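PDB 2WMY: putative acid phosphatase WZB from Escherichia coli, which probably removes phosphate from phosphotyrosine in proteins, as a low molecular weight protein tyrosine phosphatase. Local coordinates for residues 18-22 and 119-123; 42-48 and 70-74. The protein carries 1 engineered substitution. All coordinates share one frame; numbering follows the deposited sequence.

Contact 1 (18-22 and 119-123). With SO4 (sulfate ion), chain I.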
ATOM      1  N   ASN A  18       3.082  -2.115  -7.423  1.00 11.73           N
ATOM      2  CA  ASN A  18       3.826  -2.562  -6.237  1.00 14.70           C
ATOM      3  C   ASN A  18       5.266  -2.043  -6.274  1.00 14.26           C
ATOM      4  O   ASN A  18       6.192  -2.710  -5.822  1.00 18.57           O
ATOM      5  CB  ASN A  18       3.773  -4.094  -6.079  1.00 15.48           C
ATOM      6  CG  ASN A  18       4.408  -4.593  -4.772  1.00 16.69           C
ATOM      7  OD1 ASN A  18       5.114  -5.593  -4.770  1.00 22.74           O
ATOM      8  ND2 ASN A  18       4.157  -3.903  -3.671  1.00 13.90           N
ATOM      9  N   ILE A  19       5.453  -0.844  -6.824  1.00 15.89           N
ATOM     10  CA  ILE A  19       6.784  -0.225  -6.864  1.00 10.42           C
ATOM     11  C   ILE A  19       6.788   1.228  -6.364  1.00 15.26           C
ATOM     12  O   ILE A  19       7.846   1.778  -6.083  1.00 21.00           O
ATOM     13  CB  ILE A  19       7.413  -0.286  -8.271  1.00 16.39           C
ATOM     14  CG1 ILE A  19       6.601   0.539  -9.267  1.00 20.66           C
ATOM     15  CG2 ILE A  19       7.536  -1.723  -8.748  1.00 20.47           C
ATOM     16  CD1 ILE A  19       7.216   0.564 -10.657  1.00 29.03           C
ATOM     17  N   CYS A  20       5.612   1.842  -6.238  1.00 12.96           N
ATOM     18  CA  CYS A  20       5.522   3.186  -5.664  1.00 15.18           C
ATOM     19  C   CYS A  20       4.737   3.248  -4.348  1.00 18.46           C
ATOM     20  O   CYS A  20       5.330   3.363  -3.283  1.00 21.23           O
ATOM     21  CB  CYS A  20       4.919   4.167  -6.668  1.00 20.93           C
ATOM     22  SG  CYS A  20       5.846   4.346  -8.202  1.00 19.28           S
ATOM     23  N   ARG A  21       3.408   3.156  -4.429  1.00 18.57           N
ATOM     24  CA  ARG A  21       2.541   3.383  -3.264  1.00 18.97           C
ATOM     25  C   ARG A  21       2.575   2.302  -2.187  1.00 15.03           C
ATOM     26  O   ARG A  21       2.831   2.607  -1.024  1.00 14.55           O
ATOM     27  CB  ARG A  21       1.090   3.639  -3.692  1.00 11.19           C
ATOM     28  CG  ARG A  21       0.912   4.955  -4.438  1.00 15.75           C
ATOM     29  CD  ARG A  21      -0.414   5.005  -5.164  1.00 14.56           C
ATOM     30  NE  ARG A  21      -0.428   4.108  -6.315  1.00 17.65           N
ATOM     31  CZ  ARG A  21      -1.467   3.968  -7.124  1.00 15.28           C
ATOM     32  NH1 ARG A  21      -2.560   4.676  -6.899  1.00 17.36           N
ATOM     33  NH2 ARG A  21      -1.409   3.142  -8.167  1.00 13.17           N
ATOM     34  N   SER A  22       2.285   1.052  -2.545  1.00 12.57           N
ATOM     35  CA  SER A  22       2.225   0.023  -1.500  1.00 11.58           C
ATOM     36  C   SER A  22       3.558  -0.195  -0.762  1.00 11.63           C
ATOM     37  O   SER A  22       3.570  -0.365   0.461  1.00 16.99           O
ATOM     38  CB  SER A  22       1.564  -1.292  -1.969  1.00 17.44           C
ATOM     39  OG  SER A  22       2.217  -1.900  -3.070  1.00 19.02           O
ATOM     40  N   ILE A 119      -5.686   7.387  -2.922  1.00 17.08           N
ATOM     41  CA  ILE A 119      -4.278   7.739  -3.084  1.00 20.14           C
ATOM     42  C   ILE A 119      -3.937   7.702  -4.576  1.00 24.57           C
ATOM     43  O   ILE A 119      -3.867   6.626  -5.164  1.00 22.25           O
ATOM     44  CB  ILE A 119      -3.361   6.756  -2.332  1.00 19.73           C
ATOM     45  CG1 ILE A 119      -3.910   6.463  -0.930  1.00 21.73           C
ATOM     46  CG2 ILE A 119      -1.929   7.281  -2.287  1.00 20.63           C
ATOM     47  CD1 ILE A 119      -3.785   7.616   0.048  1.00 24.19           C
ATOM     48  N   PRO A 120      -3.718   8.878  -5.192  1.00 22.63           N
ATOM     49  CA  PRO A 120      -3.501   8.954  -6.640  1.00 25.11           C
ATOM     50  C   PRO A 120      -2.216   8.243  -7.036  1.00 20.08           C
ATOM     51  O   PRO A 120      -1.358   8.018  -6.184  1.00 21.07           O
ATOM     52  CB  PRO A 120      -3.370  10.465  -6.907  1.00 27.16           C
ATOM     53  CG  PRO A 120      -3.899  11.130  -5.677  1.00 31.21           C
ATOM     54  CD  PRO A 120      -3.603  10.196  -4.552  1.00 23.43           C
ATOM     55  N   ASP A 121      -2.102   7.901  -8.315  1.00 14.17           N
ATOM     56  CA  ASP A 121      -0.951   7.186  -8.865  1.00 18.10           C
ATOM     57  C   ASP A 121       0.150   8.182  -9.232  1.00 18.06           C
ATOM     58  O   ASP A 121      -0.070   9.045 -10.075  1.00 21.06           O
ATOM     59  CB  ASP A 121      -1.404   6.438 -10.119  1.00 22.89           C
ATOM     60  CG  ASP A 121      -0.309   5.579 -10.735  1.00 21.15           C
ATOM     61  OD1 ASP A 121       0.854   5.663 -10.297  1.00 20.55           O
ATOM     62  OD2 ASP A 121      -0.623   4.824 -11.677  1.00 20.43           O
ATOM     63  N   PRO A 122       1.329   8.067  -8.594  1.00 12.42           N
ATOM     64  CA  PRO A 122       2.457   8.974  -8.810  1.00 22.59           C
ATOM     65  C   PRO A 122       3.413   8.468  -9.883  1.00 28.46           C
ATOM     66  O   PRO A 122       4.315   9.208 -10.273  1.00 24.73           O
ATOM     67  CB  PRO A 122       3.200   8.939  -7.464  1.00 14.98           C
ATOM     68  CG  PRO A 122       2.763   7.670  -6.788  1.00 12.96           C
ATOM     69  CD  PRO A 122       1.670   7.027  -7.610  1.00 19.46           C
ATOM     70  N   TYR A 123       3.236   7.229 -10.331  1.00 27.36           N
ATOM     71  CA  TYR A 123       4.209   6.596 -11.223  1.00 19.64           C
ATOM     72  C   TYR A 123       4.475   7.486 -12.426  1.00 20.28           C
ATOM     73  O   TYR A 123       3.534   7.953 -13.073  1.00 19.36           O
ATOM     74  CB  TYR A 123       3.718   5.214 -11.667  1.00 20.51           C
ATOM     75  CG  TYR A 123       4.750   4.382 -12.415  1.00 21.68           C
ATOM     76  CD1 TYR A 123       6.062   4.284 -11.961  1.00 21.76           C
ATOM     77  CD2 TYR A 123       4.399   3.670 -13.561  1.00 23.31           C
ATOM     78  CE1 TYR A 123       7.006   3.506 -12.645  1.00 23.09           C
ATOM     79  CE2 TYR A 123       5.325   2.891 -14.248  1.00 14.00           C
ATOM     80  CZ  TYR A 123       6.626   2.819 -13.786  1.00 20.58           C
ATOM     81  OH  TYR A 123       7.535   2.051 -14.466  1.00 15.37           O
TER
HETATM   82  S   SO4 I1148       2.415   2.097  -8.194  1.00 28.39           S
HETATM   83  O1  SO4 I1148       3.384   1.062  -7.812  1.00 27.14           O
HETATM   84  O2  SO4 I1148       2.935   2.832  -9.351  1.00 26.20           O
HETATM   85  O3  SO4 I1148       1.105   1.527  -8.545  1.00 22.85           O
HETATM   86  O4  SO4 I1148       2.224   2.988  -7.045  1.00 22.95           O
HETATM   87  O   HOH W   1      -3.072   2.919 -10.942  1.00 29.26           O
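The flat guanidinium of Arg21 has Asp121 over one face, with Asp121 CA 3.6 Å above its plane and offset toward the rim. Ile119 O and the sulfate sit at its edges. The Asp121 carboxylate stacks nearly parallel to the guanidinium, the planes 10° apart. Asp121 OD2 therefore lies well out of the guanidinium plane, and its long salt bridge to Arg21 NH2 (4.0 Å) is a matter of charge alone; a water, accepting from Arg21 NH2 and donating to Asp121 OD2, bridges the two groups by hydrogen bonds. In the guanidinium plane, Arg21 NH1 donates to Ile119 O (2.9 Å). Arg21 NH1 also forms a salt bridge with Glu89. Arg21 NE donates to sulfate O4 (3.0 Å), while Arg21 NH2 reaches sulfate O3 almost straight, at 175°. A bend at chi3 (-71°) swings the guanidinium back beside the anion, and Arg21 CD rests against Pro122 CD (3.8 Å). A methionine in place of Arg21 would probably leave the sulfate without its two side-chain grips and Asp121 and Glu89 without their positive partner. The Tyr123 ring is approached obliquely by Ile19 CD1, 3.6 Å from Tyr123 CE1, and by Cys20 SG, 3.8 Å from Tyr123 CD1, a sulfur-aromatic contact. Asp121 OD1 accepts from Tyr123 N on its anti side, an Asx turn that limits the carboxylate's rotation. The backbone N atoms of Ile19 and Cys20 converge on sulfate O1, and Arg21 N meets sulfate O4 (2.9 Å); Thr16 N and Gly17 N add further bonds. This is the phosphate-binding P-loop of the low molecular weight tyrosine phosphatases, its sulfate probably standing where the substrate's phosphate would bind, closed by the loop of Asp121, the predicted proton donor.

Contact 2 (42-48 and 70-74)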
ATOM      1  N   GLY A  42       0.654  -5.909  -5.985  1.00 15.45           N
ATOM      2  CA  GLY A  42       0.059  -5.048  -6.984  1.00 10.92           C
ATOM      3  C   GLY A  42      -0.793  -5.780  -7.991  1.00 12.80           C
ATOM      4  O   GLY A  42      -0.432  -6.861  -8.465  1.00 20.18           O
ATOM      5  N   VAL A  43      -1.935  -5.191  -8.327  1.00 17.02           N
ATOM      6  CA  VAL A  43      -2.834  -5.822  -9.283  1.00 16.54           C
ATOM      7  C   VAL A  43      -2.248  -5.788 -10.701  1.00 20.65           C
ATOM      8  O   VAL A  43      -2.705  -6.519 -11.573  1.00 25.38           O
ATOM      9  CB  VAL A  43      -4.239  -5.201  -9.258  1.00 21.54           C
ATOM     10  CG1 VAL A  43      -4.905  -5.447  -7.904  1.00 16.33           C
ATOM     11  CG2 VAL A  43      -4.163  -3.713  -9.567  1.00 25.15           C
ATOM     12  N   GLY A  44      -1.239  -4.945 -10.921  1.00 21.42           N
ATOM     13  CA  GLY A  44      -0.517  -4.908 -12.187  1.00 18.71           C
ATOM     14  C   GLY A  44       0.982  -4.883 -11.942  1.00 19.97           C
ATOM     15  O   GLY A  44       1.715  -4.078 -12.508  1.00 15.53           O
ATOM     16  N   ALA A  45       1.441  -5.787 -11.091  1.00 12.20           N
ATOM     17  CA  ALA A  45       2.762  -5.652 -10.498  1.00 21.19           C
ATOM     18  C   ALA A  45       3.893  -5.830 -11.496  1.00 18.43           C
ATOM     19  O   ALA A  45       3.789  -6.603 -12.446  1.00 22.24           O
ATOM     20  CB  ALA A  45       2.928  -6.624  -9.332  1.00 16.77           C
ATOM     21  N   LEU A  46       4.971  -5.092 -11.269  1.00 14.09           N
ATOM     22  CA  LEU A  46       6.218  -5.317 -11.989  1.00 16.40           C
ATOM     23  C   LEU A  46       7.045  -6.302 -11.161  1.00 17.09           C
ATOM     24  O   LEU A  46       7.830  -5.907 -10.300  1.00 19.31           O
ATOM     25  CB  LEU A  46       6.966  -3.995 -12.219  1.00 12.20           C
ATOM     26  CG  LEU A  46       6.245  -2.941 -13.081  1.00 17.08           C
ATOM     27  CD1 LEU A  46       7.125  -1.716 -13.272  1.00 22.06           C
ATOM     28  CD2 LEU A  46       5.841  -3.513 -14.434  1.00 19.37           C
ATOM     29  N   VAL A  47       6.842  -7.587 -11.430  1.00 19.82           N
ATOM     30  CA  VAL A  47       7.340  -8.653 -10.567  1.00 25.14           C
ATOM     31  C   VAL A  47       8.860  -8.721 -10.530  1.00 23.57           C
ATOM     32  O   VAL A  47       9.519  -8.752 -11.578  1.00 16.20           O
ATOM     33  CB  VAL A  47       6.741 -10.026 -10.962  1.00 26.86           C
ATOM     34  CG1 VAL A  47       7.207 -11.133  -9.998  1.00 18.63           C
ATOM     35  CG2 VAL A  47       5.226  -9.937 -10.976  1.00 19.18           C
ATOM     36  N   ASP A  48       9.394  -8.729  -9.308  1.00 16.84           N
ATOM     37  CA  ASP A  48      10.835  -8.796  -9.055  1.00 14.89           C
ATOM     38  C   ASP A  48      11.569  -7.470  -9.266  1.00 20.81           C
ATOM     39  O   ASP A  48      12.784  -7.389  -9.089  1.00 19.83           O
ATOM     40  CB  ASP A  48      11.481  -9.923  -9.864  1.00 18.76           C
ATOM     41  CG  ASP A  48      10.980 -11.283  -9.438  1.00 25.21           C
ATOM     42  OD1 ASP A  48      10.699 -11.445  -8.233  1.00 27.52           O
ATOM     43  OD2 ASP A  48      10.865 -12.186 -10.294  1.00 26.12           O
ATOM     44  N   ARG A  70      10.604  -5.964  -3.231  1.00 25.10           N
ATOM     45  CA  ARG A  70      10.523  -6.764  -4.443  1.00 23.79           C
ATOM     46  C   ARG A  70       9.094  -6.725  -4.979  1.00 22.84           C
ATOM     47  O   ARG A  70       8.159  -7.106  -4.279  1.00 27.38           O
ATOM     48  CB  ARG A  70      10.929  -8.202  -4.119  1.00 30.68           C
ATOM     49  CG  ARG A  70      10.584  -9.220  -5.178  1.00 31.05           C
ATOM     50  CD  ARG A  70      10.921 -10.623  -4.700  1.00 27.43           C
ATOM     51  NE  ARG A  70      12.309 -10.721  -4.264  1.00 28.73           N
ATOM     52  CZ  ARG A  70      13.331 -10.978  -5.073  1.00 32.99           C
ATOM     53  NH1 ARG A  70      14.569 -11.042  -4.587  1.00 32.28           N
ATOM     54  NH2 ARG A  70      13.119 -11.171  -6.370  1.00 31.24           N
ATOM     55  N   GLY A  71       8.918  -6.262  -6.212  1.00 16.12           N
ATOM     56  CA  GLY A  71       7.588  -6.186  -6.797  1.00 14.69           C
ATOM     57  C   GLY A  71       6.897  -7.542  -6.774  1.00 20.74           C
ATOM     58  O   GLY A  71       7.479  -8.539  -7.190  1.00 18.43           O
ATOM     59  N   THR A  72       5.659  -7.574  -6.292  1.00 19.39           N
ATOM     60  CA  THR A  72       4.925  -8.823  -6.093  1.00 23.51           C
ATOM     61  C   THR A  72       3.513  -8.734  -6.654  1.00 22.30           C
ATOM     62  O   THR A  72       2.815  -7.739  -6.457  1.00 26.10           O
ATOM     63  CB  THR A  72       4.825  -9.174  -4.600  1.00 21.62           C
ATOM     64  OG1 THR A  72       6.140  -9.294  -4.043  1.00 16.27           O
ATOM     65  CG2 THR A  72       4.049 -10.475  -4.383  1.00 20.35           C
ATOM     66  N   LYS A  73       3.099  -9.784  -7.355  1.00 19.11           N
ATOM     67  CA  LYS A  73       1.787  -9.819  -7.993  1.00 24.72           C
ATOM     68  C   LYS A  73       0.709 -10.177  -6.986  1.00 26.45           C
ATOM     69  O   LYS A  73       0.862 -11.140  -6.237  1.00 24.73           O
ATOM     70  CB  LYS A  73       1.783 -10.847  -9.128  1.00 23.38           C
ATOM     71  CG  LYS A  73       0.445 -11.023  -9.823  1.00 24.39           C
ATOM     72  CD  LYS A  73       0.041  -9.758 -10.558  1.00 36.07           C
ATOM     73  CE  LYS A  73      -1.198  -9.989 -11.419  1.00 48.31           C
ATOM     74  NZ  LYS A  73      -0.928 -10.892 -12.574  1.00 49.21           N
ATOM     75  N   PHE A  74      -0.376  -9.404  -6.966  1.00 23.13           N
ATOM     76  CA  PHE A  74      -1.527  -9.739  -6.132  1.00 20.86           C
ATOM     77  C   PHE A  74      -2.333 -10.906  -6.707  1.00 28.30           C
ATOM     78  O   PHE A  74      -2.627 -10.940  -7.905  1.00 31.65           O
ATOM     79  CB  PHE A  74      -2.459  -8.541  -5.951  1.00 23.61           C
ATOM     80  CG  PHE A  74      -3.727  -8.880  -5.213  1.00 21.37           C
ATOM     81  CD1 PHE A  74      -3.760  -8.873  -3.831  1.00 17.19           C
ATOM     82  CD2 PHE A  74      -4.878  -9.236  -5.900  1.00 20.36           C
ATOM     83  CE1 PHE A  74      -4.932  -9.195  -3.143  1.00 25.30           C
ATOM     84  CE2 PHE A  74      -6.042  -9.562  -5.219  1.00 22.43           C
ATOM     85  CZ  PHE A  74      -6.070  -9.534  -3.837  1.00 18.44           C
TER
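Gly42 forms a single parallel beta bridge with Lys73, in which Gly42 N donates to Thr72 O (2.9 Å) and Gly42 O accepts from Phe74 N (3.0 Å), after which 42-48 turns and runs back along 70-74 until Asp48 N bonds to Gly71 O (2.9 Å, 173°). Two CA-H...O contacts lie near that last bond, from Gly71 CA to Leu46 O and from Val47 CA to Gly71 O, so the chains press together at Gly71, where a side chain would run into Leu46 O. In the bend, Ala45 CB sits against Thr72 O at 3.1 Å. At the outer end, the side chains of Asp48 and Arg70 lie side by side, pointing the same way. Arg70 NH2 donates to Asp48 OD1 (3.1 Å) in a salt bridge; the oxygen lies in the guanidinium plane but is met from above the carboxylate, the two planes standing 78° apart. A bend at chi3 (-54°) turns the guanidinium toward that oxygen. Lys73 instead lies along the turn, its CB against Val47 CG2 (4.0 Å) and its CD beside Gly42 O (3.6 Å). Phe74 meets the turn with its CB, while its ring goes into the core between strand 10-15 and helix 90-99, with Val43 CG1 loosely at Phe74 CD2 (4.3 Å). The arrangement joins two loops of the parallel alpha/beta fold: 70-74, leading to helix 76-79, is laid on the end of 37-42, an edge strand of the four-stranded parallel sheet.

How the contacts relate
Contact 1 holds the anion site itself, with the Arg21 side chain about 4 Å from that of Cys15, the predicted nucleophile; contact 2 forms a second shell, the centres of the two contacts about 12 Å apart. Asn18 links them: its OD1 probably accepts from Thr72 N (2.6 Å), tying the P-loop to 70-74, and its ND2 bonds to Ser22 OG and Ser40 OG, which anchor the amide. Leu46 adds an apolar touch, its CD1 3.5 Å from Ile19 CD1, and also meets Tyr123. Backbone bonds from 42-48 to Cys15, Thr16 and Gly17 back the P-loop further. At the far end of contact 2, the Asp48 side chain lies about 6 Å from a bound nickel ion.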